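Local structure of SusD superfamily protein (Parabacteroides distasonis, 3OTN) at residues V253-S256 and H261-S264; F339-A344 and A349-N354; Q413-L418 and G440-F445. The protein probably binds carbohydrate at the outer membrane as a SusD-family nutrient-binding protein. All coordinates share one frame; numbering follows the deposited sequence.

Contacts 1 and 2 are neighbours, their centres 8 Å apart, while contact 3 lies about 28 Å from the centre of contact 1 and 29 Å from that of contact 2. Asn262 of contact 1 meets the 349-354 segment of contact 2: Asn262 N lies 2.8 Å from Ser351 O and Asn262 ND2 2.8 Å from Leu353 O, both probable hydrogen bonds, so the residue that stacks on Phe255 in contact 1 also bonds to the backbone of contact 2. Contact 3 touches neither; its nearest atoms are about 6 Å from contact 2 and about 13 Å from contact 1. Ethanediol, probably from the crystallisation liquor, is bound at contacts 1 and 2.

Contact 1 of 3, residues V253-S256 and H261-S264; sequences VQFS and HNES. With EDO (1,2-ethanediol), chain K.
Phe255 and His261 bring the two backbones closest, their CA atoms 5.2 Å apart, and no hydrogen bond joins the segments. The contact rests instead on the Phe255 ring, one face of which receives Asn262. Asn262 CB sits 3.7 Å from the centroid of the Phe255 ring and 19° off its normal, a CH-pi contact displaced toward the CG and CD2 side. Beyond CB the amide lies nearly flat over the same ring, the two planes 18° apart. Asn262 can lie this way because its CG is anti to the backbone N (chi1 -176°). Both segments belong to the irregular connection between strands 249-253 and 286-287 of the SusD fold, and the chain doubles back here over four intervening residues. The amide is gripped at both ends: Ser264 OG donates to Asn262 OD1 over 2.5 Å, in the carbonyl plane and on a lone pair, while ND2 bonds to Leu353 O. Obliquely to the ring, Phe255 CD1 comes within 3.4 Å of His261 O. The imidazole meets Ser256 with its edge, His261 CD2 lying 3.3 Å from Ser256 O and near the ring plane; its NE2 is bonded to Leu257 O. An ethanediol spans the backbone of Gln254, with Gln254 N donating to its O1 over 2.8 Å, almost straight, and its O2 donating to Gln254 O.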
loop_
_atom_site.group_PDB
_atom_site.type_symbol
_atom_site.label_atom_id
_atom_site.label_comp_id
_atom_site.label_asym_id
_atom_site.label_seq_id
_atom_site.Cartn_x
_atom_site.Cartn_y
_atom_site.Cartn_z
ATOM N N VAL A 253 5.268 6.744 -3.751
ATOM C CA VAL A 253 6.692 6.670 -3.558
ATOM C C VAL A 253 7.363 7.092 -4.870
ATOM O O VAL A 253 6.980 6.616 -5.947
ATOM C CB VAL A 253 7.156 5.279 -3.191
ATOM C CG1 VAL A 253 8.639 5.305 -2.966
ATOM C CG2 VAL A 253 6.457 4.788 -1.872
ATOM N N GLN A 254 8.357 7.970 -4.778
ATOM C CA GLN A 254 8.986 8.592 -5.968
ATOM C C GLN A 254 10.232 7.834 -6.390
ATOM O O GLN A 254 11.163 7.611 -5.587
ATOM C CB GLN A 254 9.366 10.056 -5.725
ATOM C CG GLN A 254 8.200 10.948 -5.190
ATOM C CD GLN A 254 7.048 11.058 -6.159
ATOM O OE1 GLN A 254 5.862 10.865 -5.802
ATOM N NE2 GLN A 254 7.368 11.330 -7.376
ATOM N N PHE A 255 10.236 7.474 -7.671
ATOM C CA PHE A 255 11.379 6.859 -8.344
ATOM C C PHE A 255 11.685 7.696 -9.576
ATOM O O PHE A 255 10.765 8.153 -10.272
ATOM C CB PHE A 255 11.064 5.399 -8.689
ATOM C CG PHE A 255 10.916 4.499 -7.473
ATOM C CD1 PHE A 255 12.025 4.126 -6.724
ATOM C CD2 PHE A 255 9.677 4.020 -7.091
ATOM C CE1 PHE A 255 11.893 3.299 -5.624
ATOM C CE2 PHE A 255 9.541 3.190 -5.985
ATOM C CZ PHE A 255 10.636 2.817 -5.271
ATOM N N SER A 256 12.954 7.993 -9.802
ATOM C CA SER A 256 13.367 8.764 -10.968
ATOM C C SER A 256 14.787 8.410 -11.360
ATOM O O SER A 256 15.598 7.997 -10.497
ATOM C CB SER A 256 13.219 10.284 -10.712
ATOM O OG SER A 256 14.186 10.772 -9.794
ATOM N N HIS A 261 16.031 4.479 -8.164
ATOM C CA HIS A 261 15.447 3.664 -9.217
ATOM C C HIS A 261 14.507 2.651 -8.555
ATOM O O HIS A 261 14.752 2.210 -7.418
ATOM C CB HIS A 261 16.527 2.964 -10.072
ATOM C CG HIS A 261 17.523 3.914 -10.666
ATOM N ND1 HIS A 261 18.823 3.560 -10.947
ATOM C CD2 HIS A 261 17.429 5.238 -10.936
ATOM C CE1 HIS A 261 19.475 4.617 -11.405
ATOM N NE2 HIS A 261 18.655 5.651 -11.402
ATOM N N ASN A 262 13.433 2.295 -9.252
ATOM C CA ASN A 262 12.441 1.334 -8.740
ATOM C C ASN A 262 12.924 -0.093 -9.006
ATOM O O ASN A 262 12.687 -0.663 -10.076
ATOM C CB ASN A 262 11.079 1.564 -9.385
ATOM C CG ASN A 262 10.019 0.676 -8.829
ATOM O OD1 ASN A 262 10.310 -0.290 -8.136
ATOM N ND2 ASN A 262 8.775 0.948 -9.193
ATOM N N GLU A 263 13.602 -0.665 -8.020
ATOM C CA GLU A 263 14.120 -2.027 -8.135
ATOM C C GLU A 263 13.032 -3.070 -8.010
ATOM O O GLU A 263 13.219 -4.173 -8.441
ATOM C CB GLU A 263 15.267 -2.281 -7.136
ATOM C CG GLU A 263 16.589 -1.534 -7.504
ATOM C CD GLU A 263 17.186 -1.956 -8.875
ATOM O OE1 GLU A 263 17.722 -3.069 -8.952
ATOM O OE2 GLU A 263 17.155 -1.166 -9.871
ATOM N N SER A 264 11.896 -2.730 -7.401
ATOM C CA SER A 264 10.793 -3.674 -7.239
ATOM C C SER A 264 10.228 -4.192 -8.557
ATOM O O SER A 264 9.578 -5.254 -8.570
ATOM C CB SER A 264 9.669 -3.093 -6.380
ATOM O OG SER A 264 8.898 -2.077 -7.026
HETATM C C1 EDO K . 10.419 8.556 -1.475
HETATM O O1 EDO K . 9.283 8.966 -2.284
HETATM C C2 EDO K . 11.683 8.387 -2.333
HETATM O O2 EDO K . 11.594 7.123 -3.004
#

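Contact 2 of 3, residues F339-A344 and A349-N354; sequences FFDQVA and AKSDLN. With EDO (1,2-ethanediol), chain P.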
loop_
_atom_site.group_PDB
_atom_site.type_symbol
_atom_site.label_atom_id
_atom_site.label_comp_id
_atom_site.label_asym_id
_atom_site.label_seq_id
_atom_site.Cartn_x
_atom_site.Cartn_y
_atom_site.Cartn_z
ATOM N N PHE A 339 2.972 -4.041 -13.278
ATOM C CA PHE A 339 4.017 -3.047 -13.005
ATOM C C PHE A 339 5.218 -3.171 -13.943
ATOM O O PHE A 339 6.291 -2.745 -13.602
ATOM C CB PHE A 339 4.457 -3.202 -11.553
ATOM C CG PHE A 339 3.298 -3.252 -10.578
ATOM C CD1 PHE A 339 2.441 -2.166 -10.455
ATOM C CD2 PHE A 339 3.059 -4.381 -9.798
ATOM C CE1 PHE A 339 1.378 -2.186 -9.546
ATOM C CE2 PHE A 339 1.992 -4.408 -8.891
ATOM C CZ PHE A 339 1.166 -3.301 -8.766
ATOM N N PHE A 340 4.983 -3.672 -15.152
ATOM C CA PHE A 340 6.033 -3.941 -16.134
ATOM C C PHE A 340 6.428 -2.655 -16.902
ATOM O O PHE A 340 5.883 -2.310 -17.964
ATOM C CB PHE A 340 5.550 -5.070 -17.041
ATOM C CG PHE A 340 6.609 -5.701 -17.902
ATOM C CD1 PHE A 340 6.980 -5.134 -19.133
ATOM C CD2 PHE A 340 7.145 -6.942 -17.551
ATOM C CE1 PHE A 340 7.926 -5.783 -19.951
ATOM C CE2 PHE A 340 8.077 -7.554 -18.330
ATOM C CZ PHE A 340 8.466 -6.983 -19.549
ATOM N N ASP A 341 7.356 -1.926 -16.298
ATOM C CA ASP A 341 8.015 -0.759 -16.900
ATOM C C ASP A 341 8.843 -1.289 -18.058
ATOM O O ASP A 341 9.978 -1.743 -17.888
ATOM C CB ASP A 341 8.854 -0.032 -15.823
ATOM C CG ASP A 341 9.620 1.200 -16.359
ATOM O OD1 ASP A 341 9.695 1.438 -17.587
ATOM O OD2 ASP A 341 10.201 1.909 -15.515
ATOM N N GLN A 342 8.247 -1.225 -19.241
ATOM C CA GLN A 342 8.773 -1.876 -20.408
ATOM C C GLN A 342 10.118 -1.309 -20.865
ATOM O O GLN A 342 11.002 -2.066 -21.260
ATOM C CB GLN A 342 7.774 -1.824 -21.550
ATOM C CG GLN A 342 8.187 -2.688 -22.732
ATOM C CD GLN A 342 7.018 -3.044 -23.627
ATOM O OE1 GLN A 342 6.185 -2.176 -23.945
ATOM N NE2 GLN A 342 6.932 -4.332 -24.026
ATOM N N VAL A 343 10.283 0.007 -20.785
ATOM C CA VAL A 343 11.580 0.627 -21.069
ATOM C C VAL A 343 12.659 0.108 -20.104
ATOM O O VAL A 343 13.770 -0.196 -20.521
ATOM C CB VAL A 343 11.500 2.191 -21.053
ATOM C CG1 VAL A 343 12.900 2.799 -21.134
ATOM C CG2 VAL A 343 10.637 2.667 -22.267
ATOM N N ALA A 344 12.308 -0.037 -18.835
ATOM C CA ALA A 344 13.259 -0.519 -17.835
ATOM C C ALA A 344 13.647 -1.982 -18.115
ATOM O O ALA A 344 14.846 -2.347 -18.101
ATOM C CB ALA A 344 12.700 -0.333 -16.414
ATOM N N ALA A 349 17.188 -1.059 -17.479
ATOM C CA ALA A 349 17.395 -1.644 -16.133
ATOM C C ALA A 349 17.435 -0.575 -15.029
ATOM O O ALA A 349 18.051 -0.758 -13.982
ATOM C CB ALA A 349 18.690 -2.542 -16.109
ATOM N N LYS A 350 16.723 0.536 -15.267
ATOM C CA LYS A 350 16.640 1.660 -14.348
ATOM C C LYS A 350 15.223 2.232 -14.420
ATOM O O LYS A 350 14.944 3.162 -15.200
ATOM C CB LYS A 350 17.659 2.760 -14.699
ATOM C CG LYS A 350 19.125 2.395 -14.601
ATOM C CD LYS A 350 19.987 3.628 -14.869
ATOM C CE LYS A 350 21.467 3.304 -14.952
ATOM N NZ LYS A 350 22.238 4.487 -15.365
ATOM N N SER A 351 14.330 1.642 -13.629
ATOM C CA SER A 351 12.937 2.026 -13.668
ATOM C C SER A 351 12.720 3.312 -12.930
ATOM O O SER A 351 13.129 3.443 -11.767
ATOM C CB SER A 351 12.051 0.976 -13.032
ATOM O OG SER A 351 10.711 1.436 -12.996
ATOM N N ASP A 352 12.019 4.229 -13.597
ATOM C CA ASP A 352 11.568 5.481 -12.995
ATOM C C ASP A 352 10.043 5.490 -12.842
ATOM O O ASP A 352 9.391 6.543 -12.872
ATOM C CB ASP A 352 12.101 6.691 -13.782
ATOM C CG ASP A 352 11.774 6.667 -15.254
ATOM O OD1 ASP A 352 11.226 5.671 -15.764
ATOM O OD2 ASP A 352 12.080 7.676 -15.932
ATOM N N LEU A 353 9.485 4.302 -12.624
ATOM C CA LEU A 353 8.045 4.127 -12.350
ATOM C C LEU A 353 7.758 4.301 -10.847
ATOM O O LEU A 353 8.333 3.598 -10.012
ATOM C CB LEU A 353 7.547 2.730 -12.818
ATOM C CG LEU A 353 6.073 2.371 -12.624
ATOM C CD1 LEU A 353 5.083 3.285 -13.425
ATOM C CD2 LEU A 353 5.811 0.854 -12.921
ATOM N N ASN A 354 6.835 5.215 -10.515
ATOM C CA ASN A 354 6.444 5.463 -9.113
ATOM C C ASN A 354 5.678 4.248 -8.583
ATOM O O ASN A 354 5.158 3.443 -9.382
ATOM C CB ASN A 354 5.580 6.748 -8.989
ATOM C CG ASN A 354 6.403 8.023 -8.920
ATOM O OD1 ASN A 354 7.613 7.997 -9.067
ATOM N ND2 ASN A 354 5.724 9.175 -8.691
HETATM C C1 EDO P . 13.769 12.027 -14.515
HETATM O O1 EDO P . 14.936 11.744 -13.693
HETATM C C2 EDO P . 13.275 10.829 -15.340
HETATM O O2 EDO P . 13.125 9.629 -14.559
HETATM O O HOH W 1 11.422 3.608 -17.763
#
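Asp341 reaches across to Ser351 from the N-cap of helix 342-348, and the 349-354 segment folds back past that cap after the helix ends. With CG anti to the backbone N (chi1 179°), the Asp341 carboxylate divides its work between helix and loop. Its OD1 accepts the capping bond from Ala344 N at 3.2 Å, met from well above the carboxylate plane. Its OD2 accepts a hydrogen bond from Ser351 OG over 2.6 Å, on the anti lone pair, the one turned away from OD1. Ser351 OG is an acceptor too: Leu353 N donates to it at 3.1 Å, which closes an ST turn and fixes the hydroxyl between its two partners. At the other end of the short helix, Ala349 N donates to Ala344 O over 2.7 Å, in the carbonyl plane; Ala349 then leaves the helix with positive phi. The methyl of Ala344 packs between these polar links, its CB 3.6 Å from Ser351 CA. Further along the segment, a Leu353 methyl rests against the backbone carbonyl of Phe339. Asp352 turns its carboxylate toward that of Asp341, and a water bridges them, in position to donate to Asp341 OD1 and Asp352 OD1, though other acceptors compete for its protons; the repulsion between the like charges is probably offset in part by the donors to Asp341. The second oxygen of Asp352 faces an ethanediol that is also held by Leu257 N and Asn258 OD1: the ethanediol O2 donates to Asp352 OD2 at 2.6 Å.

Contact 3 of 3, residues Q413-L418 and G440-F445; sequences QRYFDL and GEYVDF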
loop_
_atom_site.group_PDB
_atom_site.type_symbol
_atom_site.label_atom_id
_atom_site.label_comp_id
_atom_site.label_asym_id
_atom_site.label_seq_id
_atom_site.Cartn_x
_atom_site.Cartn_y
_atom_site.Cartn_z
ATOM N N GLN A 413 -14.177 -5.958 -6.529
ATOM C CA GLN A 413 -13.419 -5.031 -7.346
ATOM C C GLN A 413 -12.148 -4.535 -6.655
ATOM O O GLN A 413 -11.175 -4.242 -7.334
ATOM C CB GLN A 413 -14.282 -3.880 -7.881
ATOM C CG GLN A 413 -15.442 -4.345 -8.757
ATOM C CD GLN A 413 -15.009 -5.313 -9.842
ATOM O OE1 GLN A 413 -13.945 -5.145 -10.428
ATOM N NE2 GLN A 413 -15.819 -6.328 -10.107
ATOM N N ARG A 414 -12.137 -4.486 -5.323
ATOM C CA ARG A 414 -10.926 -4.188 -4.601
ATOM C C ARG A 414 -9.882 -5.289 -4.839
ATOM O O ARG A 414 -8.715 -4.986 -5.092
ATOM C CB ARG A 414 -11.188 -4.001 -3.114
ATOM C CG ARG A 414 -11.956 -2.697 -2.804
ATOM C CD ARG A 414 -12.047 -2.461 -1.288
ATOM N NE ARG A 414 -10.718 -2.154 -0.790
ATOM C CZ ARG A 414 -10.109 -0.990 -0.916
ATOM N NH1 ARG A 414 -10.727 0.058 -1.445
ATOM N NH2 ARG A 414 -8.874 -0.856 -0.471
ATOM N N TYR A 415 -10.293 -6.556 -4.720
ATOM C CA TYR A 415 -9.378 -7.659 -4.958
ATOM C C TYR A 415 -8.887 -7.627 -6.419
ATOM O O TYR A 415 -7.686 -7.684 -6.688
ATOM C CB TYR A 415 -10.034 -9.017 -4.702
ATOM C CG TYR A 415 -10.010 -9.484 -3.246
ATOM C CD1 TYR A 415 -10.762 -8.839 -2.263
ATOM C CD2 TYR A 415 -9.283 -10.608 -2.873
ATOM C CE1 TYR A 415 -10.787 -9.297 -0.938
ATOM C CE2 TYR A 415 -9.295 -11.065 -1.568
ATOM C CZ TYR A 415 -10.046 -10.429 -0.612
ATOM O OH TYR A 415 -10.014 -10.900 0.668
ATOM N N PHE A 416 -9.828 -7.518 -7.344
ATOM C CA PHE A 416 -9.509 -7.650 -8.752
ATOM C C PHE A 416 -8.756 -6.463 -9.332
ATOM O O PHE A 416 -7.858 -6.676 -10.161
ATOM C CB PHE A 416 -10.737 -7.952 -9.582
ATOM C CG PHE A 416 -11.425 -9.284 -9.221
ATOM C CD1 PHE A 416 -10.688 -10.466 -9.057
ATOM C CD2 PHE A 416 -12.792 -9.345 -9.101
ATOM C CE1 PHE A 416 -11.340 -11.678 -8.744
ATOM C CE2 PHE A 416 -13.449 -10.551 -8.794
ATOM C CZ PHE A 416 -12.710 -11.710 -8.623
ATOM N N ASP A 417 -9.138 -5.250 -8.951
ATOM C CA ASP A 417 -8.553 -4.033 -9.517
ATOM C C ASP A 417 -7.295 -3.577 -8.793
ATOM O O ASP A 417 -6.361 -3.061 -9.431
ATOM C CB ASP A 417 -9.565 -2.875 -9.541
ATOM C CG ASP A 417 -9.555 -2.124 -10.854
ATOM O OD1 ASP A 417 -9.806 -2.809 -11.863
ATOM O OD2 ASP A 417 -9.276 -0.891 -10.882
ATOM N N LEU A 418 -7.276 -3.750 -7.471
ATOM C CA LEU A 418 -6.134 -3.324 -6.661
ATOM C C LEU A 418 -5.136 -4.434 -6.270
ATOM O O LEU A 418 -4.299 -4.237 -5.390
ATOM C CB LEU A 418 -6.643 -2.605 -5.407
ATOM C CG LEU A 418 -7.732 -1.544 -5.677
ATOM C CD1 LEU A 418 -8.221 -0.960 -4.354
ATOM C CD2 LEU A 418 -7.172 -0.450 -6.593
ATOM N N GLY A 440 -15.690 -17.868 -4.492
ATOM C CA GLY A 440 -15.940 -16.442 -4.529
ATOM C C GLY A 440 -16.617 -15.932 -3.271
ATOM O O GLY A 440 -17.002 -14.754 -3.212
ATOM N N GLU A 441 -16.705 -16.777 -2.240
ATOM C CA GLU A 441 -17.361 -16.394 -0.997
ATOM C C GLU A 441 -16.376 -15.759 -0.032
ATOM O O GLU A 441 -15.198 -16.104 -0.021
ATOM C CB GLU A 441 -18.032 -17.617 -0.353
ATOM C CG GLU A 441 -19.091 -18.220 -1.252
ATOM C CD GLU A 441 -19.827 -19.372 -0.617
ATOM O OE1 GLU A 441 -19.407 -19.828 0.476
ATOM O OE2 GLU A 441 -20.817 -19.826 -1.233
ATOM N N TYR A 442 -16.881 -14.836 0.786
ATOM C CA TYR A 442 -16.102 -14.192 1.809
ATOM C C TYR A 442 -16.226 -15.034 3.071
ATOM O O TYR A 442 -17.308 -15.152 3.641
ATOM C CB TYR A 442 -16.512 -12.705 1.965
ATOM C CG TYR A 442 -15.994 -11.906 0.792
ATOM C CD1 TYR A 442 -14.720 -11.316 0.823
ATOM C CD2 TYR A 442 -16.734 -11.811 -0.391
ATOM C CE1 TYR A 442 -14.233 -10.651 -0.258
ATOM C CE2 TYR A 442 -16.238 -11.151 -1.498
ATOM C CZ TYR A 442 -14.993 -10.572 -1.427
ATOM O OH TYR A 442 -14.491 -9.928 -2.500
ATOM N N VAL A 443 -15.129 -15.677 3.468
ATOM C CA VAL A 443 -15.134 -16.583 4.617
ATOM C C VAL A 443 -14.405 -15.892 5.765
ATOM O O VAL A 443 -13.648 -14.957 5.543
ATOM C CB VAL A 443 -14.516 -17.966 4.280
ATOM C CG1 VAL A 443 -15.142 -18.541 3.012
ATOM C CG2 VAL A 443 -13.030 -17.866 4.069
ATOM N N ASP A 444 -14.648 -16.333 6.998
ATOM C CA ASP A 444 -13.995 -15.720 8.131
ATOM C C ASP A 444 -12.502 -15.933 8.063
ATOM O O ASP A 444 -12.033 -17.028 7.714
ATOM C CB ASP A 444 -14.518 -16.275 9.448
ATOM C CG ASP A 444 -15.920 -15.821 9.747
ATOM O OD1 ASP A 444 -16.432 -14.900 9.062
ATOM O OD2 ASP A 444 -16.495 -16.402 10.677
ATOM N N PHE A 445 -11.767 -14.868 8.388
ATOM C CA PHE A 445 -10.313 -14.919 8.460
ATOM C C PHE A 445 -9.896 -16.043 9.404
ATOM O O PHE A 445 -9.084 -16.874 9.019
ATOM C CB PHE A 445 -9.801 -13.565 8.936
ATOM C CG PHE A 445 -8.293 -13.444 9.037
ATOM C CD1 PHE A 445 -7.584 -14.049 10.069
ATOM C CD2 PHE A 445 -7.608 -12.583 8.188
ATOM C CE1 PHE A 445 -6.214 -13.870 10.189
ATOM C CE2 PHE A 445 -6.261 -12.390 8.317
ATOM C CZ PHE A 445 -5.554 -13.046 9.325
#
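Tyr415 and Tyr442 make the whole of this contact, ring against ring, while the backbones stay far apart: the nearest CA atoms, those of Tyr415 and Gly440, are 11.0 Å from each other. Gly440 opens the second segment with positive phi (76°), in the loop before strand 442-444. After Glu441, Tyr442 begins the strand. Although its CB does not point at the helix, its ring extends back toward it, CG lying anti to the carbonyl carbon (chi1 -73°). The two aromatic side chains run past each other in opposite directions. Their rings form an offset edge-to-face pair in which the edge of Tyr442 is turned toward the face of Tyr415, with centroids 5.8 Å apart and planes at 76°. The closest approach is Tyr442 CE1 to Tyr415 CE1 at 3.8 Å, and Tyr415 CE1 lies near the plane of the Tyr442 ring. The hydroxyl of Tyr442 comes alongside as well, its OH 3.9 Å from Tyr415 CD1. Each phenol has its own polar partner beyond the pair: Tyr442 OH bonds to Asp412 OD1, about one turn before Tyr415 on helix 403-418, and Tyr415 OH to the backbone N of Arg435, so both hydroxyls are held. Val443 then pairs through its backbone with Ile434, and Asp444 forms a salt bridge with Lys433, both belonging to the neighbouring strand of a two-stranded antiparallel hairpin. Phe445 leaves the strand and packs on Leu429 and Ile434. The hairpin of strands 433-435 and 442-444 is thus joined to helix 403-418 by the tyrosine pair and the bonds of their hydroxyls, while helix 424-431 supplies Met424 and Met428, which also touch Tyr415.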